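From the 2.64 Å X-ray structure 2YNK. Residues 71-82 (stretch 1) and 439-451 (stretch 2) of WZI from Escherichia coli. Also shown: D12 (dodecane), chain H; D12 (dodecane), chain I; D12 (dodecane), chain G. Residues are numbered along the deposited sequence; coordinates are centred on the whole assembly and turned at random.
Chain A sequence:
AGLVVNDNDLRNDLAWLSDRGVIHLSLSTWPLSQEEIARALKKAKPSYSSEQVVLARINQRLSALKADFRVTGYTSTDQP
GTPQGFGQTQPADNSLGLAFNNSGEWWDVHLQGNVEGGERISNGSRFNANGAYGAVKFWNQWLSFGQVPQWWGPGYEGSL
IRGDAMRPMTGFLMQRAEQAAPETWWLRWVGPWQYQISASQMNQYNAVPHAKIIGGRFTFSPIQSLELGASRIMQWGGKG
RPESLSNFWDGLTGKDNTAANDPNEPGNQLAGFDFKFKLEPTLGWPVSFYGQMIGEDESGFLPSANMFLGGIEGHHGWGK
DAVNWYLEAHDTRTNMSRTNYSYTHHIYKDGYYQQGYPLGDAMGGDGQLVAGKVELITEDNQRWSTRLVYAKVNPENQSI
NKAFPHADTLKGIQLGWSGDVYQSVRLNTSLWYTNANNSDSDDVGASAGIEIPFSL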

# COMPACT_ATOMS: atom_id res chain seq x y z
N VAL A 71 -19.04 -6.79 -7.47
CA VAL A 71 -18.74 -6.20 -8.76
C VAL A 71 -18.13 -4.83 -8.53
O VAL A 71 -18.68 -4.02 -7.77
CB VAL A 71 -20.01 -6.04 -9.61
CG1 VAL A 71 -19.67 -5.27 -10.88
CG2 VAL A 71 -20.59 -7.41 -9.96
N THR A 72 -17.00 -4.57 -9.18
CA THR A 72 -16.33 -3.28 -9.09
C THR A 72 -16.05 -2.73 -10.48
O THR A 72 -15.90 -3.48 -11.45
CB THR A 72 -15.01 -3.35 -8.30
OG1 THR A 72 -14.07 -4.20 -8.98
CG2 THR A 72 -15.25 -3.87 -6.86
N GLY A 73 -16.00 -1.40 -10.56
CA GLY A 73 -15.87 -0.69 -11.81
C GLY A 73 -15.07 0.58 -11.62
O GLY A 73 -15.13 1.20 -10.55
N TYR A 74 -14.31 0.94 -12.65
CA TYR A 74 -13.57 2.19 -12.69
C TYR A 74 -13.61 2.71 -14.11
O TYR A 74 -13.49 1.95 -15.05
CB TYR A 74 -12.13 1.96 -12.26
CG TYR A 74 -11.23 3.18 -12.36
CD1 TYR A 74 -11.21 4.14 -11.35
CD2 TYR A 74 -10.39 3.37 -13.45
CE1 TYR A 74 -10.38 5.24 -11.42
CE2 TYR A 74 -9.56 4.47 -13.54
CZ TYR A 74 -9.55 5.41 -12.52
OH TYR A 74 -8.73 6.51 -12.58
N THR A 75 -13.81 4.02 -14.26
CA THR A 75 -13.75 4.67 -15.57
C THR A 75 -13.15 6.06 -15.40
O THR A 75 -13.30 6.68 -14.36
CB THR A 75 -15.14 4.80 -16.19
OG1 THR A 75 -15.03 5.45 -17.46
CG2 THR A 75 -16.08 5.62 -15.29
N SER A 76 -12.46 6.55 -16.44
CA SER A 76 -11.80 7.85 -16.36
C SER A 76 -11.54 8.50 -17.71
O SER A 76 -11.61 7.87 -18.76
CB SER A 76 -10.47 7.71 -15.62
OG SER A 76 -9.63 6.78 -16.28
N THR A 77 -11.25 9.79 -17.66
CA THR A 77 -10.93 10.55 -18.84
C THR A 77 -9.49 10.28 -19.24
O THR A 77 -9.17 10.26 -20.42
CB THR A 77 -11.15 12.06 -18.61
OG1 THR A 77 -10.30 12.51 -17.55
CG2 THR A 77 -12.59 12.35 -18.25
N ASP A 78 -8.62 10.07 -18.25
CA ASP A 78 -7.20 9.87 -18.50
C ASP A 78 -6.51 9.45 -17.20
O ASP A 78 -7.12 9.42 -16.13
CB ASP A 78 -6.56 11.18 -19.00
CG ASP A 78 -5.28 10.97 -19.82
OD1 ASP A 78 -4.74 9.84 -19.89
OD2 ASP A 78 -4.80 11.97 -20.40
N GLN A 79 -5.23 9.12 -17.31
CA GLN A 79 -4.38 8.84 -16.17
C GLN A 79 -4.14 10.14 -15.39
O GLN A 79 -3.90 11.19 -15.99
CB GLN A 79 -3.06 8.29 -16.69
CG GLN A 79 -2.14 7.67 -15.66
CD GLN A 79 -0.95 6.98 -16.31
OE1 GLN A 79 -0.71 7.14 -17.51
NE2 GLN A 79 -0.21 6.19 -15.53
N PRO A 80 -4.23 10.09 -14.04
CA PRO A 80 -3.81 11.25 -13.26
C PRO A 80 -2.37 11.66 -13.59
O PRO A 80 -1.55 10.83 -13.96
CB PRO A 80 -3.92 10.76 -11.82
CG PRO A 80 -4.95 9.70 -11.85
CD PRO A 80 -4.85 9.05 -13.20
N GLY A 81 -2.08 12.95 -13.44
CA GLY A 81 -0.77 13.48 -13.74
C GLY A 81 0.18 13.23 -12.59
O GLY A 81 1.35 12.93 -12.82
N THR A 82 -0.31 13.37 -11.36
CA THR A 82 0.49 13.08 -10.18
C THR A 82 0.37 11.60 -9.85
O THR A 82 -0.61 10.95 -10.23
CB THR A 82 0.03 13.92 -8.97
OG1 THR A 82 -1.26 13.46 -8.51
CG2 THR A 82 -0.05 15.39 -9.34
N SER A 439 4.08 16.28 -19.55
CA SER A 439 3.31 15.10 -19.18
C SER A 439 2.70 14.41 -20.40
O SER A 439 2.57 15.01 -21.46
CB SER A 439 2.20 15.49 -18.20
OG SER A 439 1.39 14.38 -17.86
N ASP A 440 2.33 13.14 -20.25
CA ASP A 440 1.64 12.38 -21.29
C ASP A 440 0.16 12.17 -20.94
O ASP A 440 -0.49 11.22 -21.41
CB ASP A 440 2.34 11.03 -21.52
CG ASP A 440 3.72 11.18 -22.16
OD1 ASP A 440 3.92 12.12 -22.96
OD2 ASP A 440 4.60 10.35 -21.86
N SER A 441 -0.39 13.07 -20.13
CA SER A 441 -1.78 12.98 -19.74
C SER A 441 -2.40 14.36 -19.62
O SER A 441 -1.71 15.33 -19.31
CB SER A 441 -1.91 12.22 -18.42
OG SER A 441 -1.09 12.79 -17.41
N ASP A 442 -3.71 14.44 -19.86
CA ASP A 442 -4.42 15.73 -19.86
C ASP A 442 -4.23 16.47 -18.55
O ASP A 442 -4.32 15.87 -17.48
CB ASP A 442 -5.91 15.51 -20.10
CG ASP A 442 -6.19 14.78 -21.39
OD1 ASP A 442 -5.45 15.00 -22.38
OD2 ASP A 442 -7.14 13.98 -21.40
N ASP A 443 -4.00 17.78 -18.62
CA ASP A 443 -3.82 18.57 -17.39
C ASP A 443 -5.04 18.50 -16.43
O ASP A 443 -4.87 18.56 -15.22
CB ASP A 443 -3.39 20.01 -17.69
CG ASP A 443 -4.32 20.73 -18.65
OD1 ASP A 443 -5.43 20.22 -18.93
OD2 ASP A 443 -3.93 21.82 -19.12
N VAL A 444 -6.25 18.36 -16.97
CA VAL A 444 -7.46 18.14 -16.17
C VAL A 444 -8.07 16.80 -16.50
O VAL A 444 -8.02 16.36 -17.64
CB VAL A 444 -8.55 19.19 -16.43
CG1 VAL A 444 -9.58 19.18 -15.30
CG2 VAL A 444 -7.94 20.57 -16.58
N GLY A 445 -8.67 16.17 -15.50
CA GLY A 445 -9.35 14.91 -15.68
C GLY A 445 -10.21 14.53 -14.49
O GLY A 445 -10.13 15.14 -13.41
N ALA A 446 -11.05 13.52 -14.69
CA ALA A 446 -11.93 13.03 -13.65
C ALA A 446 -12.07 11.53 -13.81
O ALA A 446 -12.12 11.03 -14.93
CB ALA A 446 -13.28 13.71 -13.75
N SER A 447 -12.10 10.82 -12.69
CA SER A 447 -12.40 9.40 -12.71
C SER A 447 -13.64 9.15 -11.85
O SER A 447 -14.18 10.07 -11.25
CB SER A 447 -11.21 8.56 -12.25
OG SER A 447 -10.81 8.88 -10.93
N ALA A 448 -14.12 7.91 -11.86
CA ALA A 448 -15.28 7.50 -11.07
C ALA A 448 -15.29 5.99 -10.94
O ALA A 448 -15.16 5.29 -11.95
CB ALA A 448 -16.57 7.99 -11.71
N GLY A 449 -15.42 5.50 -9.72
CA GLY A 449 -15.49 4.07 -9.45
C GLY A 449 -16.77 3.68 -8.73
O GLY A 449 -17.45 4.52 -8.13
N ILE A 450 -17.08 2.39 -8.76
CA ILE A 450 -18.32 1.86 -8.21
C ILE A 450 -18.07 0.52 -7.52
O ILE A 450 -17.22 -0.25 -7.96
CB ILE A 450 -19.37 1.71 -9.32
CG1 ILE A 450 -20.77 1.58 -8.73
CG2 ILE A 450 -19.04 0.54 -10.23
CD1 ILE A 450 -21.87 1.77 -9.74
N GLU A 451 -18.80 0.26 -6.44
CA GLU A 451 -18.71 -1.00 -5.70
C GLU A 451 -20.11 -1.54 -5.44
O GLU A 451 -20.95 -0.83 -4.88
CB GLU A 451 -18.03 -0.78 -4.35
CG GLU A 451 -16.59 -0.29 -4.41
CD GLU A 451 -15.97 -0.09 -3.03
OE1 GLU A 451 -16.73 0.16 -2.06
OE2 GLU A 451 -14.73 -0.21 -2.89
C1 D12 H . -16.65 15.10 -11.41
C2 D12 H . -16.47 13.59 -11.58
C3 D12 H . -16.89 13.07 -12.96
C4 D12 H . -16.30 11.68 -13.25
C5 D12 H . -16.72 11.15 -14.63
C6 D12 H . -15.55 10.66 -15.49
C7 D12 H . -16.04 9.70 -16.57
C8 D12 H . -15.19 9.75 -17.84
C9 D12 H . -15.22 8.42 -18.60
C10 D12 H . -15.00 8.60 -20.11
C11 D12 H . -14.81 7.28 -20.85
C12 D12 H . -15.63 7.27 -22.12
C1 D12 I . -19.08 4.24 -13.10
C2 D12 I . -18.22 3.01 -13.31
C3 D12 I . -18.48 2.38 -14.68
C4 D12 I . -17.31 1.53 -15.17
C5 D12 I . -17.49 1.09 -16.62
C6 D12 I . -16.17 0.63 -17.27
C7 D12 I . -16.36 -0.60 -18.15
C8 D12 I . -15.14 -0.88 -19.03
C9 D12 I . -15.14 -2.31 -19.57
C10 D12 I . -13.85 -2.64 -20.33
C11 D12 I . -14.03 -2.54 -21.84
C12 D12 I . -14.72 -3.76 -22.41
C1 D12 G . -17.68 18.04 -15.73
C2 D12 G . -16.55 17.03 -15.76
C3 D12 G . -15.18 17.72 -15.78
C4 D12 G . -14.02 16.75 -15.99
C5 D12 G . -13.89 16.22 -17.42
C6 D12 G . -12.56 16.61 -18.08
C7 D12 G . -12.28 15.80 -19.35
C8 D12 G . -11.92 16.65 -20.58
C9 D12 G . -10.44 17.05 -20.68
C10 D12 G . -10.17 17.68 -22.06
C11 D12 G . -8.68 17.87 -22.37
C12 D12 G . -8.35 17.27 -23.73
O HOH W 1 -5.34 13.43 -16.61

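The shortest polar link between the two stretches lies beyond the sheet: the backbone N of D442 donates to D78 OD2 at 2.8 Å, nearly straight at 168°. The other carboxylate oxygen of D78, OD1, accepts from the N of its neighbour Q79 at 2.7 Å, so a single side chain ties its own loop to the one opposite. D78 OD2 also sits 3.2 Å from D442 OD2, two acceptors of like charge with no hydrogen bond between them.

Within the sheet, the strand 71-76 runs antiparallel to 444-451, their directions 174° apart. Two closed backbone pairs set the register. G73 N donates to I450 O at 3.1 Å and I450 N returns to G73 O at 2.9 Å; two residues on, T75 N reaches A448 O at 3.0 Å and A448 N reaches T75 O at 2.9 Å. Between and beside these lie the non-hydrogen-bonded pairs T72 with E451, Y74 with G449 and S76 with S447, where the chains draw closer and CA-H...O contacts add to the ladder, as from Y74 CA to A448 O at 3.6 Å.

Past S76 the pattern changes hands. T77 N still donates to A446 O at 3.1 Å, but the return bond goes to a side chain: A446 N donates to T77 OG1, also at 3.1 Å. The threonine hydroxyl thus takes the place of a backbone carbonyl. That OG1 lies 3.2 Å from G445 CA, and a CB on G445 would come within 2.8 Å of it, so the glycine leaves the room the hydroxyl uses.

A similar economy appears at G73, where a CB would fall 3.0 Å from I450 CG2. The isoleucine branch occupies the space beside the glycine, on the sheet face shared with T75 and A448; there T75 CG2 meets A448 CB at 4.3 Å. On the other face, S76 CB packs on S447 CB at 3.6 Å, and Y74 reaches along the sheet until its OH lies 3.2 Å from S447 CB.

Farther out, a water joins the loops. It donates to Q79 O at 2.7 Å and to D442 O at 2.8 Å, bridging the two carbonyls. S441 CB packs 3.3 Å from Q79 O, while S441 OG donates to S439 OG at 3.0 Å within its own stretch. Dodecane lies against the face that carries T75, A446 and A448: the chain H molecule approaches T75 OG1 with its C9 at 3.2 Å, and the chain G molecule brings C4 within 3.8 Å of A446 CB.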